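Local coordinates for argonaute protein (Marinitoga piezophila, PDB 5I4A) that cleaves single-stranded DNA in the presence of divalent metal, using short guide RNAs with a 5'-hydroxyl end to select complementary targets, at residues A[154-159]-A[207-212]; A[515-520]-A[541-546]; A[584-589]-A[597-602]. One frame throughout, in Å; residues are numbered along the deposited sequence.

Contact 1: residues A[154-159]-A[207-212]; sequences FLSKEP and YLFNFT. With nucleotides of chain B.
Leu208 and Pro159 form the apolar centre: CD2 of Leu208 lies 3.6 Å from CA of Pro159 and 3.5 Å from O of Glu158, which borders this patch, while CD1 of Leu208 meets CD1 of Leu155 at 4.2 Å. In both leucines CG is anti to the carbonyl carbon and chi2 is extended, and Leu155 shares its face of the sheet with Asn210. On the other face the CB atoms of Phe154 and Phe211 are 4.0 Å apart. The Phe211 ring turns its edge to the backbone of Leu155 and Ser156, with CE2 3.5 Å from N of Ser156. Strands 143-156 and 207-211 run antiparallel, their short segments at 140°, where linker L1 passes into the PAZ domain; strand 169-172 flanks 207-211 on its far side. Phe211 N donates to Phe154 O in a straight bond (164° at the hydrogen) that arrives nearly along the C=O axis, and Ser156 N donates to Phe209 O. The side chain of Ser156 supplies the next acceptor. Ser156 OG, between the backbone N and the carbonyl carbon (chi1 66°), accepts the N-H of Phe209 at 3.0 Å and donates to O of Glu158 at 2.7 Å, so both bonds fix its rotation. A water joins Phe154 N to Phe211 O. At the RNA edge Thr212 OG1 donates to OP1 of A7 of chain B at 2.7 Å, and Tyr207 OH accepts a weak bond from N3 of U21 of chain B, consistent with guide binding by the PAZ domain.

Contact 2: residues A[515-520]-A[541-546]; sequences FILRDG and TLVEVN
Ile516 packs alongside Leu542, the two side chains pointing the same way from paired parallel strands. Its CB lies 3.7 Å from CD2 of Leu542; CG1, anti to the carbonyl carbon, and CG2, anti to the backbone N, flank that same methyl, both at longer range. A chi2 of 92°, well away from a staggered value, carries CD1 to 3.6 Å from the carbonyl O of Thr541 while keeping it near Leu542 CD2. An alanine here would lose CG1, CG2 and CD1 and would probably leave the Leu542 methyl loosely packed on this face. Between the two backbones the bonds alternate as in a parallel pair: Thr541 O takes Ile516 N, Ile516 O takes Val543 N, Val543 O takes Arg518 N, and Arg518 O takes Val545 N at 2.9 Å. Val545 O then receives Gly520 N at 2.7 Å. The backbone of Gly520 (phi 95°) would press a CB against the carbonyl O of Asp519. On the opposite face Thr541 CG2 sits over the Phe515 ring, 4.0 Å from its centroid, a CH-pi contact, and Leu517 CD2 leans on CB of Val543 at 3.8 Å. Asp519, at the strand's C-terminal end, is an inferred catalytic residue and a probable Mn(2+) ligand of the RNase H fold, close to Asp449 and Asn627. Arg518 leaves on the Ile516 face for a salt bridge with Glu524. Strand 443-452 lies beside 513-519 and strand 582-589 beside 539-546, while helices 595-605 and 621-631 cover the face of Phe515, Leu517 and Val543.

Contact 3: residues A[584-589]-A[597-602]; sequences VKILEN and EIIEQI
A methyl group rests against a flat polar amide: CD1 of Ile598 meets the end of Asn589 tip to tip, 3.4 Å from ND2 and 3.5 Å from both CG and OD1. The amide is held in place from elsewhere, OD1 being hydrogen-bonded to Thr591 OG1 and ND2 donating to O of Tyr593. The other contacts are between aliphatic methyl groups. In both Ile586 and Ile599 chi2 turns CD1 out of the extended line (-67° and -58°), which leaves CD1 of Ile586 3.7 Å from CD1 of Ile599. The Ile586 side chain also crosses that of Ile598 obliquely, CD1 against CG2 of Ile598. This is strand 582-589 of the mixed sheet in the RNase H-like PIWI domain, covered on one face by helix 595-605, the axes of the two short segments lying at 129°. Along the strand Leu587 and Glu588 both face Leu542, a classic beta bulge, and neither touches the helix. Val584 and Ile599 pass each other in opposite directions, CG1 of Val584 3.7 Å from CD1 of Ile599, while Val584 and Ile602 meet tip to tip, CG1 3.6 Å from CD1 of Ile602. Ile602 also packs on Leu517, and Ile598 on Phe515.

Overall arrangement
From the N terminus the chain first reaches contact 1, where residues 207-212 return to 154-159 after 47 intervening residues with no helix, closing the PAZ domain back onto the last strand of linker L1. Contacts 2 and 3 follow in the PIWI domain. Contact 2 closes a shorter loop containing helix 526-532, and contact 3 closes one of only seven residues. All three are in series, with neither nesting nor crossing. Contacts 2 and 3 share the mixed sheet, since strands 539-546 and 582-589 are neighbours, and their centres lie 8 Å apart. Contact 1 belongs to the other lobe, its centre 37 Å from that of contact 2.

Contact 1: residues A[154-159]-A[207-212]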
loop_
_atom_site.group_PDB
_atom_site.type_symbol
_atom_site.label_atom_id
_atom_site.label_comp_id
_atom_site.label_asym_id
_atom_site.label_seq_id
_atom_site.Cartn_x
_atom_site.Cartn_y
_atom_site.Cartn_z
ATOM N N PHE A 154 -15.905 2.167 -13.165
ATOM C CA PHE A 154 -16.238 2.927 -14.361
ATOM C C PHE A 154 -15.690 2.184 -15.570
ATOM O O PHE A 154 -14.471 2.031 -15.713
ATOM C CB PHE A 154 -15.684 4.348 -14.266
ATOM C CG PHE A 154 -16.141 5.079 -13.035
ATOM C CD1 PHE A 154 -17.368 5.721 -13.011
ATOM C CD2 PHE A 154 -15.360 5.098 -11.893
ATOM C CE1 PHE A 154 -17.798 6.382 -11.876
ATOM C CE2 PHE A 154 -15.785 5.757 -10.755
ATOM C CZ PHE A 154 -17.006 6.398 -10.746
ATOM N N LEU A 155 -16.594 1.708 -16.423
ATOM C CA LEU A 155 -16.244 0.881 -17.565
ATOM C C LEU A 155 -16.843 1.472 -18.831
ATOM O O LEU A 155 -17.852 2.182 -18.788
ATOM C CB LEU A 155 -16.744 -0.561 -17.391
ATOM C CG LEU A 155 -16.285 -1.341 -16.158
ATOM C CD1 LEU A 155 -17.100 -2.615 -16.016
ATOM C CD2 LEU A 155 -14.802 -1.663 -16.243
ATOM N N SER A 156 -16.211 1.169 -19.961
ATOM C CA SER A 156 -16.762 1.573 -21.244
ATOM C C SER A 156 -18.087 0.864 -21.486
ATOM O O SER A 156 -18.240 -0.324 -21.185
ATOM C CB SER A 156 -15.781 1.257 -22.374
ATOM O OG SER A 156 -15.603 -0.140 -22.519
ATOM N N LYS A 157 -19.054 1.608 -22.024
ATOM C CA LYS A 157 -20.368 1.037 -22.299
ATOM C C LYS A 157 -20.300 -0.029 -23.386
ATOM O O LYS A 157 -21.093 -0.978 -23.373
ATOM C CB LYS A 157 -21.337 2.152 -22.694
ATOM C CG LYS A 157 -22.754 1.699 -22.994
ATOM C CD LYS A 157 -23.620 2.891 -23.360
ATOM C CE LYS A 157 -25.035 2.468 -23.712
ATOM N NZ LYS A 157 -25.886 3.651 -24.020
ATOM N N GLU A 158 -19.365 0.103 -24.318
ATOM C CA GLU A 158 -19.203 -0.807 -25.435
ATOM C C GLU A 158 -17.879 -1.550 -25.313
ATOM O O GLU A 158 -16.948 -1.072 -24.654
ATOM C CB GLU A 158 -19.247 -0.039 -26.764
ATOM C CG GLU A 158 -20.404 0.947 -26.876
ATOM C CD GLU A 158 -21.720 0.277 -27.233
ATOM O OE1 GLU A 158 -21.835 -0.242 -28.364
ATOM O OE2 GLU A 158 -22.639 0.271 -26.386
ATOM N N PRO A 159 -17.766 -2.733 -25.918
ATOM C CA PRO A 159 -16.479 -3.436 -25.935
ATOM C C PRO A 159 -15.382 -2.578 -26.553
ATOM O O PRO A 159 -15.640 -1.628 -27.296
ATOM C CB PRO A 159 -16.764 -4.676 -26.786
ATOM C CG PRO A 159 -18.212 -4.936 -26.559
ATOM C CD PRO A 159 -18.852 -3.571 -26.454
ATOM N N TYR A 207 -13.959 -7.752 -23.568
ATOM C CA TYR A 207 -13.052 -6.777 -22.981
ATOM C C TYR A 207 -13.712 -5.407 -22.956
ATOM O O TYR A 207 -14.217 -4.934 -23.979
ATOM C CB TYR A 207 -11.733 -6.723 -23.755
ATOM C CG TYR A 207 -10.909 -7.978 -23.599
ATOM C CD1 TYR A 207 -11.278 -9.152 -24.237
ATOM C CD2 TYR A 207 -9.769 -7.994 -22.804
ATOM C CE1 TYR A 207 -10.544 -10.303 -24.087
ATOM C CE2 TYR A 207 -9.020 -9.147 -22.657
ATOM C CZ TYR A 207 -9.413 -10.297 -23.306
ATOM O OH TYR A 207 -8.682 -11.453 -23.170
ATOM N N LEU A 208 -13.709 -4.782 -21.783
ATOM C CA LEU A 208 -14.188 -3.424 -21.602
ATOM C C LEU A 208 -13.048 -2.561 -21.084
ATOM O O LEU A 208 -12.111 -3.058 -20.453
ATOM C CB LEU A 208 -15.367 -3.369 -20.623
ATOM C CG LEU A 208 -16.620 -4.155 -21.009
ATOM C CD1 LEU A 208 -17.693 -4.001 -19.945
ATOM C CD2 LEU A 208 -17.135 -3.699 -22.363
ATOM N N PHE A 209 -13.128 -1.264 -21.360
ATOM C CA PHE A 209 -12.142 -0.326 -20.844
ATOM C C PHE A 209 -12.470 0.029 -19.401
ATOM O O PHE A 209 -13.621 0.334 -19.075
ATOM C CB PHE A 209 -12.095 0.935 -21.706
ATOM C CG PHE A 209 -11.250 0.790 -22.935
ATOM C CD1 PHE A 209 -9.870 0.768 -22.836
ATOM C CD2 PHE A 209 -11.829 0.677 -24.186
ATOM C CE1 PHE A 209 -9.083 0.638 -23.962
ATOM C CE2 PHE A 209 -11.047 0.544 -25.315
ATOM C CZ PHE A 209 -9.671 0.520 -25.201
ATOM N N ASN A 210 -11.459 -0.016 -18.541
ATOM C CA ASN A 210 -11.608 0.332 -17.134
ATOM C C ASN A 210 -11.000 1.709 -16.899
ATOM O O ASN A 210 -9.848 1.958 -17.273
ATOM C CB ASN A 210 -10.932 -0.710 -16.244
ATOM C CG ASN A 210 -11.184 -0.471 -14.771
ATOM O OD1 ASN A 210 -12.238 0.036 -14.384
ATOM N ND2 ASN A 210 -10.213 -0.829 -13.939
ATOM N N PHE A 211 -11.774 2.601 -16.289
ATOM C CA PHE A 211 -11.372 3.989 -16.097
ATOM C C PHE A 211 -11.088 4.235 -14.623
ATOM O O PHE A 211 -11.978 4.081 -13.778
ATOM C CB PHE A 211 -12.449 4.942 -16.611
ATOM C CG PHE A 211 -12.708 4.812 -18.079
ATOM C CD1 PHE A 211 -11.860 5.406 -18.997
ATOM C CD2 PHE A 211 -13.791 4.088 -18.544
ATOM C CE1 PHE A 211 -12.089 5.285 -20.353
ATOM C CE2 PHE A 211 -14.027 3.963 -19.900
ATOM C CZ PHE A 211 -13.175 4.563 -20.805
ATOM N N THR A 212 -9.854 4.624 -14.324
ATOM C CA THR A 212 -9.430 4.890 -12.962
ATOM C C THR A 212 -9.641 6.365 -12.628
ATOM O O THR A 212 -10.136 7.152 -13.439
ATOM C CB THR A 212 -7.969 4.490 -12.779
ATOM O OG1 THR A 212 -7.123 5.519 -13.307
ATOM C CG2 THR A 212 -7.685 3.193 -13.516
ATOM P P A B 7 -5.131 4.945 -10.345
ATOM O OP1 A B 7 -5.923 6.053 -10.939
ATOM O OP2 A B 7 -5.418 4.503 -8.956
ATOM O "O5'" A B 7 -5.245 3.699 -11.332
ATOM C "C5'" A B 7 -4.552 2.490 -11.070
ATOM C "C4'" A B 7 -5.337 1.298 -11.544
ATOM O "O4'" A B 7 -4.813 0.828 -12.813
ATOM C "C3'" A B 7 -5.280 0.076 -10.649
ATOM O "O3'" A B 7 -6.161 0.183 -9.547
ATOM C "C2'" A B 7 -5.620 -1.054 -11.612
ATOM O "O2'" A B 7 -7.017 -1.095 -11.864
ATOM C "C1'" A B 7 -4.917 -0.578 -12.884
ATOM P P U B 21 -12.778 -20.616 -22.976
ATOM O OP1 U B 21 -13.319 -20.681 -24.365
ATOM O OP2 U B 21 -13.299 -21.589 -21.989
ATOM O "O5'" U B 21 -11.184 -20.751 -22.934
ATOM C "C5'" U B 21 -10.373 -20.469 -24.080
ATOM C "C4'" U B 21 -10.673 -19.091 -24.625
ATOM O "O4'" U B 21 -9.938 -18.091 -23.873
ATOM C "C3'" U B 21 -10.397 -18.817 -26.115
ATOM O "O3'" U B 21 -11.600 -18.491 -26.814
ATOM C "C2'" U B 21 -9.494 -17.573 -26.117
ATOM O "O2'" U B 21 -9.854 -16.610 -27.089
ATOM C "C1'" U B 21 -9.661 -17.001 -24.711
ATOM N N1 U B 21 -8.449 -16.298 -24.253
ATOM C C2 U B 21 -8.387 -14.937 -24.522
ATOM O O2 U B 21 -9.262 -14.313 -25.060
ATOM N N3 U B 21 -7.263 -14.274 -24.139
ATOM C C4 U B 21 -6.181 -14.835 -23.519
ATOM O O4 U B 21 -5.232 -14.113 -23.227
ATOM C C5 U B 21 -6.279 -16.244 -23.270
ATOM C C6 U B 21 -7.381 -16.919 -23.642
HETATM O O HOH W 1 -12.978 1.837 -12.418
#

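Contact 2: residues A[515-520]-A[541-546]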
loop_
_atom_site.group_PDB
_atom_site.type_symbol
_atom_site.label_atom_id
_atom_site.label_comp_id
_atom_site.label_asym_id
_atom_site.label_seq_id
_atom_site.Cartn_x
_atom_site.Cartn_y
_atom_site.Cartn_z
ATOM N N PHE A 515 9.846 -5.306 17.973
ATOM C CA PHE A 515 8.581 -5.267 17.251
ATOM C C PHE A 515 8.835 -5.682 15.807
ATOM O O PHE A 515 9.589 -5.015 15.091
ATOM C CB PHE A 515 7.963 -3.870 17.301
ATOM C CG PHE A 515 7.508 -3.447 18.672
ATOM C CD1 PHE A 515 8.425 -3.220 19.686
ATOM C CD2 PHE A 515 6.164 -3.250 18.940
ATOM C CE1 PHE A 515 8.010 -2.828 20.943
ATOM C CE2 PHE A 515 5.744 -2.852 20.197
ATOM C CZ PHE A 515 6.670 -2.642 21.199
ATOM N N ILE A 516 8.212 -6.777 15.384
ATOM C CA ILE A 516 8.328 -7.271 14.017
ATOM C C ILE A 516 6.990 -7.009 13.340
ATOM O O ILE A 516 5.999 -7.703 13.595
ATOM C CB ILE A 516 8.708 -8.755 13.960
ATOM C CG1 ILE A 516 10.084 -8.985 14.589
ATOM C CG2 ILE A 516 8.702 -9.252 12.524
ATOM C CD1 ILE A 516 10.032 -9.315 16.069
ATOM N N LEU A 517 6.959 -5.998 12.478
ATOM C CA LEU A 517 5.760 -5.628 11.744
ATOM C C LEU A 517 5.868 -6.177 10.326
ATOM O O LEU A 517 6.854 -5.919 9.628
ATOM C CB LEU A 517 5.581 -4.111 11.725
ATOM C CG LEU A 517 6.048 -3.362 12.979
ATOM C CD1 LEU A 517 5.878 -1.863 12.797
ATOM C CD2 LEU A 517 5.318 -3.836 14.228
ATOM N N ARG A 518 4.863 -6.940 9.912
ATOM C CA ARG A 518 4.878 -7.648 8.642
ATOM C C ARG A 518 3.850 -7.046 7.695
ATOM O O ARG A 518 2.701 -6.811 8.082
ATOM C CB ARG A 518 4.594 -9.137 8.859
ATOM C CG ARG A 518 4.414 -9.953 7.591
ATOM C CD ARG A 518 5.693 -10.037 6.777
ATOM N NE ARG A 518 5.549 -10.977 5.668
ATOM C CZ ARG A 518 5.974 -12.236 5.695
ATOM N NH1 ARG A 518 6.583 -12.711 6.773
ATOM N NH2 ARG A 518 5.790 -13.018 4.641
ATOM N N ASP A 519 4.268 -6.797 6.455
ATOM C CA ASP A 519 3.360 -6.361 5.398
ATOM C C ASP A 519 2.519 -7.557 4.976
ATOM O O ASP A 519 2.955 -8.396 4.185
ATOM C CB ASP A 519 4.146 -5.785 4.225
ATOM C CG ASP A 519 3.254 -5.352 3.072
ATOM O OD1 ASP A 519 2.027 -5.217 3.271
ATOM O OD2 ASP A 519 3.786 -5.138 1.963
ATOM N N GLY A 520 1.309 -7.638 5.509
ATOM C CA GLY A 520 0.464 -8.791 5.304
ATOM C C GLY A 520 0.584 -9.788 6.437
ATOM O O GLY A 520 0.961 -9.459 7.565
ATOM N N THR A 541 7.284 -9.194 19.710
ATOM C CA THR A 541 5.889 -9.305 19.315
ATOM C C THR A 541 5.832 -9.435 17.799
ATOM O O THR A 541 6.606 -8.790 17.085
ATOM C CB THR A 541 5.063 -8.100 19.781
ATOM O OG1 THR A 541 3.738 -8.190 19.243
ATOM C CG2 THR A 541 5.706 -6.790 19.329
ATOM N N LEU A 542 4.928 -10.281 17.318
ATOM C CA LEU A 542 4.743 -10.515 15.891
ATOM C C LEU A 542 3.439 -9.864 15.459
ATOM O O LEU A 542 2.374 -10.182 15.999
ATOM C CB LEU A 542 4.740 -12.009 15.574
ATOM C CG LEU A 542 6.066 -12.686 15.916
ATOM C CD1 LEU A 542 6.124 -14.100 15.355
ATOM C CD2 LEU A 542 7.210 -11.836 15.395
ATOM N N VAL A 543 3.526 -8.957 14.489
ATOM C CA VAL A 543 2.414 -8.097 14.110
ATOM C C VAL A 543 2.172 -8.232 12.614
ATOM O O VAL A 543 3.107 -8.114 11.814
ATOM C CB VAL A 543 2.684 -6.629 14.482
ATOM C CG1 VAL A 543 1.505 -5.767 14.092
ATOM C CG2 VAL A 543 2.987 -6.497 15.968
ATOM N N GLU A 544 0.918 -8.475 12.239
ATOM C CA GLU A 544 0.505 -8.501 10.843
ATOM C C GLU A 544 -0.234 -7.207 10.534
ATOM O O GLU A 544 -1.204 -6.861 11.218
ATOM C CB GLU A 544 -0.383 -9.709 10.551
ATOM C CG GLU A 544 0.325 -11.041 10.684
ATOM C CD GLU A 544 -0.587 -12.214 10.387
ATOM O OE1 GLU A 544 -1.823 -12.029 10.415
ATOM O OE2 GLU A 544 -0.066 -13.318 10.117
ATOM N N VAL A 545 0.229 -6.496 9.510
ATOM C CA VAL A 545 -0.335 -5.215 9.106
ATOM C C VAL A 545 -0.941 -5.372 7.718
ATOM O O VAL A 545 -0.268 -5.829 6.787
ATOM C CB VAL A 545 0.727 -4.103 9.120
ATOM C CG1 VAL A 545 0.119 -2.782 8.698
ATOM C CG2 VAL A 545 1.356 -3.986 10.502
ATOM N N ASN A 546 -2.208 -4.993 7.581
ATOM C CA ASN A 546 -2.924 -5.065 6.310
ATOM C C ASN A 546 -3.333 -3.649 5.923
ATOM O O ASN A 546 -4.328 -3.120 6.426
ATOM C CB ASN A 546 -4.134 -5.993 6.412
ATOM C CG ASN A 546 -4.861 -6.158 5.085
ATOM O OD1 ASN A 546 -4.412 -5.669 4.049
ATOM N ND2 ASN A 546 -5.990 -6.859 5.112
#

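Contact 3: residues A[584-589]-A[597-602]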
loop_
_atom_site.group_PDB
_atom_site.type_symbol
_atom_site.label_atom_id
_atom_site.label_comp_id
_atom_site.label_asym_id
_atom_site.label_seq_id
_atom_site.Cartn_x
_atom_site.Cartn_y
_atom_site.Cartn_z
ATOM N N VAL A 584 -4.227 -4.187 12.124
ATOM C CA VAL A 584 -3.082 -4.562 12.945
ATOM C C VAL A 584 -3.488 -5.772 13.776
ATOM O O VAL A 584 -4.444 -5.694 14.558
ATOM C CB VAL A 584 -2.624 -3.408 13.854
ATOM C CG1 VAL A 584 -1.316 -3.749 14.532
ATOM C CG2 VAL A 584 -2.498 -2.114 13.064
ATOM N N LYS A 585 -2.770 -6.881 13.612
ATOM C CA LYS A 585 -3.086 -8.126 14.305
ATOM C C LYS A 585 -1.859 -8.609 15.062
ATOM O O LYS A 585 -0.832 -8.913 14.449
ATOM C CB LYS A 585 -3.557 -9.203 13.325
ATOM C CG LYS A 585 -3.824 -10.549 13.982
ATOM C CD LYS A 585 -4.103 -11.639 12.963
ATOM C CE LYS A 585 -4.496 -12.924 13.658
ATOM N NZ LYS A 585 -3.561 -13.249 14.777
ATOM N N ILE A 586 -1.972 -8.702 16.385
ATOM C CA ILE A 586 -0.889 -9.216 17.224
ATOM C C ILE A 586 -0.904 -10.737 17.107
ATOM O O ILE A 586 -1.679 -11.413 17.784
ATOM C CB ILE A 586 -1.026 -8.762 18.679
ATOM C CG1 ILE A 586 -1.297 -7.258 18.754
ATOM C CG2 ILE A 586 0.235 -9.110 19.460
ATOM C CD1 ILE A 586 -0.135 -6.403 18.295
ATOM N N LEU A 587 -0.050 -11.283 16.243
ATOM C CA LEU A 587 0.044 -12.734 16.110
ATOM C C LEU A 587 0.596 -13.366 17.380
ATOM O O LEU A 587 0.038 -14.342 17.896
ATOM C CB LEU A 587 0.920 -13.098 14.910
ATOM C CG LEU A 587 0.216 -13.558 13.636
ATOM C CD1 LEU A 587 1.217 -14.200 12.694
ATOM C CD2 LEU A 587 -0.905 -14.528 13.959
ATOM N N GLU A 588 1.693 -12.822 17.893
ATOM C CA GLU A 588 2.336 -13.338 19.088
ATOM C C GLU A 588 2.791 -12.152 19.925
ATOM O O GLU A 588 2.992 -11.047 19.413
ATOM C CB GLU A 588 3.530 -14.238 18.748
ATOM C CG GLU A 588 3.666 -15.467 19.631
ATOM C CD GLU A 588 2.641 -16.534 19.300
ATOM O OE1 GLU A 588 2.671 -17.061 18.168
ATOM O OE2 GLU A 588 1.799 -16.837 20.169
ATOM N N ASN A 589 2.946 -12.385 21.225
ATOM C CA ASN A 589 3.444 -11.332 22.103
ATOM C C ASN A 589 3.988 -11.948 23.377
ATOM O O ASN A 589 3.260 -12.630 24.101
ATOM C CB ASN A 589 2.353 -10.311 22.434
ATOM C CG ASN A 589 2.839 -9.224 23.373
ATOM O OD1 ASN A 589 4.027 -8.909 23.408
ATOM N ND2 ASN A 589 1.925 -8.663 24.158
ATOM N N GLU A 597 -1.098 -1.210 24.437
ATOM C CA GLU A 597 0.116 -0.404 24.389
ATOM C C GLU A 597 0.895 -0.651 23.104
ATOM O O GLU A 597 1.432 0.290 22.508
ATOM C CB GLU A 597 0.983 -0.697 25.611
ATOM C CG GLU A 597 0.421 -0.155 26.912
ATOM C CD GLU A 597 1.083 -0.769 28.126
ATOM O OE1 GLU A 597 1.607 -1.896 28.010
ATOM O OE2 GLU A 597 1.079 -0.126 29.196
ATOM N N ILE A 598 0.964 -1.908 22.663
ATOM C CA ILE A 598 1.633 -2.227 21.403
ATOM C C ILE A 598 0.927 -1.543 20.239
ATOM O O ILE A 598 1.567 -0.976 19.347
ATOM C CB ILE A 598 1.696 -3.751 21.201
ATOM C CG1 ILE A 598 2.523 -4.402 22.311
ATOM C CG2 ILE A 598 2.286 -4.086 19.839
ATOM C CD1 ILE A 598 2.566 -5.918 22.228
ATOM N N ILE A 599 -0.407 -1.586 20.231
ATOM C CA ILE A 599 -1.168 -0.962 19.153
ATOM C C ILE A 599 -0.904 0.537 19.111
ATOM O O ILE A 599 -0.768 1.131 18.035
ATOM C CB ILE A 599 -2.669 -1.264 19.316
ATOM C CG1 ILE A 599 -2.918 -2.774 19.310
ATOM C CG2 ILE A 599 -3.474 -0.581 18.228
ATOM C CD1 ILE A 599 -2.439 -3.478 18.067
ATOM N N GLU A 600 -0.822 1.172 20.283
ATOM C CA GLU A 600 -0.558 2.606 20.322
ATOM C C GLU A 600 0.837 2.924 19.799
ATOM O O GLU A 600 1.030 3.933 19.111
ATOM C CB GLU A 600 -0.737 3.140 21.744
ATOM C CG GLU A 600 -0.522 4.643 21.874
ATOM C CD GLU A 600 -0.316 5.079 23.306
ATOM O OE1 GLU A 600 -0.886 6.122 23.696
ATOM O OE2 GLU A 600 0.417 4.376 24.037
ATOM N N GLN A 601 1.822 2.074 20.105
ATOM C CA GLN A 601 3.172 2.318 19.606
ATOM C C GLN A 601 3.239 2.140 18.096
ATOM O O GLN A 601 3.959 2.874 17.412
ATOM C CB GLN A 601 4.173 1.396 20.299
ATOM C CG GLN A 601 4.538 1.827 21.705
ATOM C CD GLN A 601 5.516 0.877 22.359
ATOM O OE1 GLN A 601 6.492 0.453 21.743
ATOM N NE2 GLN A 601 5.252 0.525 23.610
ATOM N N ILE A 602 2.493 1.172 17.559
ATOM C CA ILE A 602 2.476 0.964 16.114
ATOM C C ILE A 602 1.867 2.171 15.415
ATOM O O ILE A 602 2.346 2.606 14.360
ATOM C CB ILE A 602 1.728 -0.339 15.774
ATOM C CG1 ILE A 602 2.538 -1.549 16.251
ATOM C CG2 ILE A 602 1.444 -0.428 14.280
ATOM C CD1 ILE A 602 1.790 -2.843 16.182
#